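Local coordinates for protein SalCYP truncation (Salinispora tropica, PDB 7ABB) that belongs to the cytochrome P450 family of heme proteins and holds a heme c in a pocket of its mainly helical fold, at residues N142-L145 with P150-D153; Q249-H254 with E273-V278; L309-Y312 with V316-E319. One frame throughout, in Å; residues are numbered along the deposited sequence.

Contact 1 (N142-L145 with P150-D153); sequences NLML and PLAD
Met144 reaches out from helix 130-147 and puts its terminal methyl against the turn formed by Pro150 to Asp153. The path of this side chain is a straight reach followed by a hook. CG lies beside the backbone N and anti to the carbonyl carbon (chi1 -69°), chi2 is extended, and a bend at chi3 (77°) turns CE back from the line of the chain. The tip thereby meets backbone: Met144 CE comes within 3.0 Å of Pro150 O, an unusually tight approach whose meaning is doubtful, and within 3.8 Å of Asp153 C. Beside it, Asp153 CB passes 4.1 Å from Met144 CE. The base of the methionine is met by a different residue. Leu151 leaves the turn alongside the helix; chi2 near 180° extends CD1 along the chain and leaves the other branch turned to the helix, where Leu151 CD2 packs on Met144 CB at 3.7 Å. The same methyl only grazes the helix backbone, with Leu151 CD2 4.5 Å from Leu145 N. No hydrogen bond joins the two segments. Asp153 stands at the N-cap position of helix 154-165 but makes no capping bond with its side chain; its OD2 pairs with Tyr189 OH of helix 182-199. Trp149, Leu154 and Leu157 also touch the Met144 side chain. In chemical terms the link across the turn is apolar: a buried thioether side chain joins helix 130-147 to the 3-10 turn by packing alone. Pro150 O, the polar atom beside its methyl, is satisfied within the turn itself, accepting from Asp153 N at 2.9 Å.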
# COMPACT_ATOMS: atom_id res chain seq x y z
N ASN A 142 13.74 2.56 3.60
CA ASN A 142 13.29 1.48 4.47
C ASN A 142 13.06 0.20 3.67
O ASN A 142 13.39 -0.89 4.14
CB ASN A 142 11.99 1.87 5.17
CG ASN A 142 12.14 3.06 6.08
OD1 ASN A 142 13.19 3.27 6.69
ND2 ASN A 142 11.07 3.84 6.20
N LEU A 143 12.46 0.31 2.48
CA LEU A 143 12.23 -0.87 1.64
C LEU A 143 13.55 -1.53 1.27
O LEU A 143 13.71 -2.76 1.38
CB LEU A 143 11.49 -0.48 0.36
CG LEU A 143 11.14 -1.62 -0.61
CD1 LEU A 143 10.21 -2.61 0.03
CD2 LEU A 143 10.53 -1.07 -1.88
N MET A 144 14.52 -0.72 0.84
CA MET A 144 15.83 -1.23 0.46
C MET A 144 16.49 -1.95 1.62
O MET A 144 17.11 -3.00 1.43
CB MET A 144 16.70 -0.07 -0.02
CG MET A 144 16.23 0.50 -1.35
SD MET A 144 17.04 2.05 -1.77
CE MET A 144 18.60 1.39 -2.32
N LEU A 145 16.33 -1.43 2.84
CA LEU A 145 16.91 -2.09 4.00
C LEU A 145 16.29 -3.46 4.20
O LEU A 145 17.00 -4.45 4.45
CB LEU A 145 16.71 -1.23 5.25
CG LEU A 145 17.36 -1.77 6.54
CD1 LEU A 145 18.84 -1.94 6.37
CD2 LEU A 145 17.07 -0.88 7.75
N PRO A 150 21.43 -2.40 -1.85
CA PRO A 150 22.45 -1.47 -1.32
C PRO A 150 21.96 -0.03 -1.30
O PRO A 150 21.48 0.51 -2.31
CB PRO A 150 23.63 -1.64 -2.30
CG PRO A 150 23.45 -2.98 -2.90
CD PRO A 150 21.94 -3.18 -2.99
N LEU A 151 22.12 0.63 -0.15
CA LEU A 151 21.57 1.97 0.02
C LEU A 151 22.25 3.02 -0.86
O LEU A 151 21.65 4.06 -1.11
CB LEU A 151 21.62 2.39 1.49
CG LEU A 151 20.57 1.69 2.38
CD1 LEU A 151 20.70 2.14 3.83
CD2 LEU A 151 19.12 1.92 1.91
N ALA A 152 23.46 2.75 -1.37
CA ALA A 152 24.05 3.64 -2.35
C ALA A 152 23.20 3.79 -3.60
O ALA A 152 23.38 4.76 -4.34
CB ALA A 152 25.46 3.15 -2.73
N ASP A 153 22.28 2.85 -3.87
CA ASP A 153 21.46 2.89 -5.07
C ASP A 153 20.16 3.67 -4.89
O ASP A 153 19.34 3.68 -5.80
CB ASP A 153 21.11 1.47 -5.53
CG ASP A 153 22.34 0.63 -5.84
OD1 ASP A 153 23.41 1.19 -6.18
OD2 ASP A 153 22.22 -0.62 -5.75

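Contact 2 (Q249-H254 with E273-V278); sequences QHLAHH and EEFLRV
The rings of His250 and Phe275 meet in an offset T-shaped pair, the edge of Phe275 directed at one face of His250, with centroids 5.3 Å apart and planes at 68°. His254 covers the opposite face of the imidazole, its ND1 lying 3.1 Å above the plane over the ring centre. The edge of the phenyl ring is shared: His250 CG lies in its plane, 3.7 Å from Phe275 CE1, while Leu251 CD2 sits near the plane, 3.9 Å from Phe275 CZ. His250 swings toward helix 268-278 because CG is anti to its backbone N (chi1 175°), and its far end is held by a hydrogen bond from NE2 to Asp257. His254 is fixed in turn by a somewhat bent bond from its ND1 to His250 O at 3.1 Å. That carbonyl also accepts from His253 N, and the two donors approach from opposite faces of its plane.

On the same helix as Phe275, Arg277 grips Glu274 side-on. The bond from Arg277 NE to Glu274 OE1 measures 2.9 Å and is nearly straight at 176°; Arg277 NH2 holds Glu274 OE2 at 3.0 Å. Both oxygens lie in the guanidinium plane but are met from above the carboxylate plane. Arg327 bridges Glu274 as well. Glu274 and Arg277 form the ExxR motif of the cytochrome P450 K helix, consistent with an E-R-R triad completed by Arg327, and Phe275, between them in sequence, packs this helix against helix 238-253.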
# COMPACT_ATOMS: atom_id res chain seq x y z
N GLN A 249 -1.84 15.11 6.00
CA GLN A 249 -2.65 16.19 5.45
C GLN A 249 -3.90 16.43 6.29
O GLN A 249 -4.28 17.58 6.54
CB GLN A 249 -3.02 15.89 4.00
CG GLN A 249 -3.86 17.00 3.41
CD GLN A 249 -4.18 16.84 1.96
OE1 GLN A 249 -3.72 17.60 1.12
NE2 GLN A 249 -5.05 15.89 1.66
N HIS A 250 -4.56 15.35 6.73
CA HIS A 250 -5.70 15.49 7.62
C HIS A 250 -5.31 16.18 8.92
O HIS A 250 -5.99 17.13 9.36
CB HIS A 250 -6.31 14.12 7.90
CG HIS A 250 -7.42 14.17 8.90
ND1 HIS A 250 -8.74 14.16 8.54
CD2 HIS A 250 -7.39 14.22 10.26
CE1 HIS A 250 -9.50 14.22 9.62
NE2 HIS A 250 -8.71 14.25 10.68
N LEU A 251 -4.25 15.70 9.58
CA LEU A 251 -3.83 16.33 10.83
C LEU A 251 -3.52 17.81 10.63
O LEU A 251 -3.82 18.65 11.49
CB LEU A 251 -2.63 15.60 11.41
CG LEU A 251 -2.86 14.12 11.80
CD1 LEU A 251 -1.54 13.47 12.24
CD2 LEU A 251 -3.88 13.97 12.90
N ALA A 252 -2.91 18.15 9.49
CA ALA A 252 -2.57 19.55 9.21
C ALA A 252 -3.78 20.44 9.01
O ALA A 252 -3.66 21.65 9.10
CB ALA A 252 -1.66 19.60 7.98
N HIS A 253 -4.95 19.86 8.78
CA HIS A 253 -6.20 20.56 8.51
C HIS A 253 -7.15 20.51 9.69
O HIS A 253 -8.13 21.27 9.71
CB HIS A 253 -6.85 19.90 7.27
CG HIS A 253 -8.13 20.53 6.81
ND1 HIS A 253 -8.28 21.89 6.62
CD2 HIS A 253 -9.31 19.97 6.47
CE1 HIS A 253 -9.50 22.14 6.20
NE2 HIS A 253 -10.15 20.99 6.10
N HIS A 254 -6.90 19.63 10.66
CA HIS A 254 -7.81 19.32 11.76
C HIS A 254 -7.06 19.46 13.07
O HIS A 254 -6.49 18.48 13.58
CB HIS A 254 -8.39 17.91 11.62
CG HIS A 254 -9.40 17.78 10.54
ND1 HIS A 254 -9.11 17.34 9.27
CD2 HIS A 254 -10.73 18.04 10.55
CE1 HIS A 254 -10.22 17.33 8.54
NE2 HIS A 254 -11.21 17.75 9.29
N GLU A 273 -4.38 2.94 12.40
CA GLU A 273 -5.35 2.02 11.82
C GLU A 273 -6.56 2.77 11.27
O GLU A 273 -7.13 2.39 10.25
CB GLU A 273 -5.81 1.00 12.84
CG GLU A 273 -4.69 0.17 13.41
CD GLU A 273 -3.93 -0.62 12.36
OE1 GLU A 273 -2.69 -0.67 12.44
OE2 GLU A 273 -4.58 -1.21 11.47
N GLU A 274 -6.98 3.84 11.95
CA GLU A 274 -8.12 4.58 11.45
C GLU A 274 -7.78 5.32 10.16
O GLU A 274 -8.61 5.38 9.24
CB GLU A 274 -8.63 5.54 12.53
CG GLU A 274 -9.78 6.46 12.11
CD GLU A 274 -11.10 5.76 11.86
OE1 GLU A 274 -11.12 4.51 11.60
OE2 GLU A 274 -12.18 6.42 11.93
N PHE A 275 -6.56 5.85 10.04
CA PHE A 275 -6.16 6.47 8.79
C PHE A 275 -6.00 5.44 7.68
O PHE A 275 -6.37 5.70 6.53
CB PHE A 275 -4.87 7.28 8.97
CG PHE A 275 -5.09 8.63 9.58
CD1 PHE A 275 -5.96 9.53 9.01
CD2 PHE A 275 -4.36 9.02 10.69
CE1 PHE A 275 -6.13 10.80 9.58
CE2 PHE A 275 -4.52 10.28 11.24
CZ PHE A 275 -5.38 11.15 10.68
N LEU A 276 -5.47 4.25 8.01
CA LEU A 276 -5.42 3.20 7.00
C LEU A 276 -6.81 2.89 6.45
O LEU A 276 -7.00 2.73 5.22
CB LEU A 276 -4.76 1.94 7.58
CG LEU A 276 -3.25 2.01 7.78
CD1 LEU A 276 -2.77 0.88 8.69
CD2 LEU A 276 -2.58 1.96 6.41
N ARG A 277 -7.80 2.78 7.34
CA ARG A 277 -9.18 2.59 6.90
C ARG A 277 -9.63 3.73 5.99
O ARG A 277 -10.09 3.51 4.87
CB ARG A 277 -10.10 2.49 8.11
CG ARG A 277 -11.55 2.25 7.72
CD ARG A 277 -12.57 2.36 8.86
NE ARG A 277 -12.74 3.74 9.35
CZ ARG A 277 -13.54 4.64 8.79
NH1 ARG A 277 -14.23 4.34 7.71
NH2 ARG A 277 -13.62 5.88 9.31
N VAL A 278 -9.50 4.97 6.48
CA VAL A 278 -10.12 6.12 5.83
C VAL A 278 -9.48 6.41 4.47
O VAL A 278 -10.15 6.85 3.53
CB VAL A 278 -10.01 7.33 6.78
CG1 VAL A 278 -10.07 8.66 6.04
CG2 VAL A 278 -11.08 7.19 7.85

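Contact 3 (L309-Y312 with V316-E319); sequences LANY and VFPE
Phe317 turns its ring toward the end of helix 307-310, with CG beside its backbone N and anti to the carbonyl carbon (chi1 -52°) and the ring set crosswise on its stem (chi2 -90°). This rotation presents one face to the peptide of Asn311, whose O stands 3.5 Å above the plane, offset toward the rim. The opposite face is taken by the preceding residue: Val316 CG1 lies 3.6 Å above it, again near the rim, so the ring is layered between a methyl and a carbonyl. Atom by atom, Phe317 CD2 lies 3.6 Å from Asn311 O, and Phe317 CE2 approaches Ala310 O obliquely at 3.4 Å. No hydrogen bond crosses the contact, yet the Asn311 carbonyl has a polar partner, since Arg277 NH1 donates to it. The asparagine amide is likewise engaged, OD1 by Ile333 N and ND2 by Ser280 OG, which fixes its rotation. Leu309 O receives Tyr312 N at 3.1 Å, and the chain leaves the helix here. The contact folds the start of the loop preceding helix 345-362 back on the end of helix 307-310. Leu309 packs against helix 19-29, Ala310 and Val316 rest on helix 49-56, and helix 268-278 flanks the contact through Arg277, beside the Phe317 ring, and Val278, whose O pairs with Tyr312 OH.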
# COMPACT_ATOMS: atom_id res chain seq x y z
N LEU A 309 -14.72 1.15 -0.73
CA LEU A 309 -16.09 0.78 -0.38
C LEU A 309 -16.13 -0.15 0.83
O LEU A 309 -16.92 0.09 1.75
CB LEU A 309 -16.80 0.16 -1.59
CG LEU A 309 -16.93 1.07 -2.82
CD1 LEU A 309 -17.77 0.41 -3.90
CD2 LEU A 309 -17.50 2.41 -2.48
N ALA A 310 -15.31 -1.21 0.85
CA ALA A 310 -15.30 -2.13 1.99
C ALA A 310 -15.13 -1.38 3.30
O ALA A 310 -15.86 -1.60 4.27
CB ALA A 310 -14.19 -3.18 1.82
N ASN A 311 -14.17 -0.45 3.34
CA ASN A 311 -13.79 0.20 4.59
C ASN A 311 -14.69 1.37 4.95
O ASN A 311 -14.48 2.01 6.00
CB ASN A 311 -12.33 0.66 4.51
CG ASN A 311 -11.35 -0.48 4.72
OD1 ASN A 311 -11.71 -1.54 5.23
ND2 ASN A 311 -10.08 -0.27 4.36
N TYR A 312 -15.67 1.69 4.09
CA TYR A 312 -16.68 2.70 4.36
C TYR A 312 -18.09 2.13 4.44
O TYR A 312 -19.05 2.90 4.42
CB TYR A 312 -16.63 3.79 3.29
CG TYR A 312 -15.53 4.82 3.47
CD1 TYR A 312 -14.18 4.46 3.38
CD2 TYR A 312 -15.85 6.14 3.68
CE1 TYR A 312 -13.19 5.44 3.53
CE2 TYR A 312 -14.87 7.10 3.82
CZ TYR A 312 -13.54 6.72 3.74
OH TYR A 312 -12.63 7.74 3.89
N VAL A 316 -20.95 -1.76 8.85
CA VAL A 316 -19.84 -2.18 9.69
C VAL A 316 -19.13 -1.01 10.36
O VAL A 316 -18.68 -1.13 11.50
CB VAL A 316 -18.84 -3.01 8.85
CG1 VAL A 316 -17.61 -3.38 9.67
CG2 VAL A 316 -19.52 -4.25 8.32
N PHE A 317 -19.03 0.13 9.67
CA PHE A 317 -18.31 1.30 10.17
C PHE A 317 -19.26 2.49 10.23
O PHE A 317 -19.36 3.28 9.28
CB PHE A 317 -17.11 1.63 9.28
CG PHE A 317 -16.18 0.48 9.03
CD1 PHE A 317 -15.11 0.25 9.87
CD2 PHE A 317 -16.35 -0.32 7.92
CE1 PHE A 317 -14.24 -0.79 9.63
CE2 PHE A 317 -15.47 -1.36 7.67
CZ PHE A 317 -14.40 -1.58 8.53
N PRO A 318 -20.02 2.62 11.31
CA PRO A 318 -20.97 3.74 11.41
C PRO A 318 -20.26 5.08 11.30
O PRO A 318 -19.13 5.26 11.77
CB PRO A 318 -21.61 3.54 12.78
CG PRO A 318 -21.33 2.12 13.15
CD PRO A 318 -20.01 1.80 12.53
N GLU A 319 -20.93 6.04 10.68
CA GLU A 319 -20.34 7.33 10.32
C GLU A 319 -19.01 7.10 9.61
O GLU A 319 -17.96 7.55 10.08
CB GLU A 319 -20.15 8.22 11.54
CG GLU A 319 -21.39 8.42 12.31
CD GLU A 319 -21.19 9.37 13.46
OE1 GLU A 319 -20.22 10.17 13.44
OE2 GLU A 319 -22.01 9.28 14.39

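Contacts 2 and 3 adjoin, their centres about 15 Å apart. Tyr312 OH lies 2.7 Å from Val278 O, a probable hydrogen bond. Arg277 NH1 lies 2.9 Å from Asn311 O, also a probable hydrogen bond, and Arg277 CD packs 3.5 Å from Phe317 CD1. Arg277 thus ties the ExxR helix of contact 2 to the turn of contact 3. Contact 1 stands apart, its centre about 28 Å from that of contact 2 and 37 Å from that of contact 3, across the chain's centre. The side chain of Met144 is about 10 Å from the heme c, that of Phe275 about 9 Å and that of Asn311 about 8 Å, while Leu143 and Leu276 touch it.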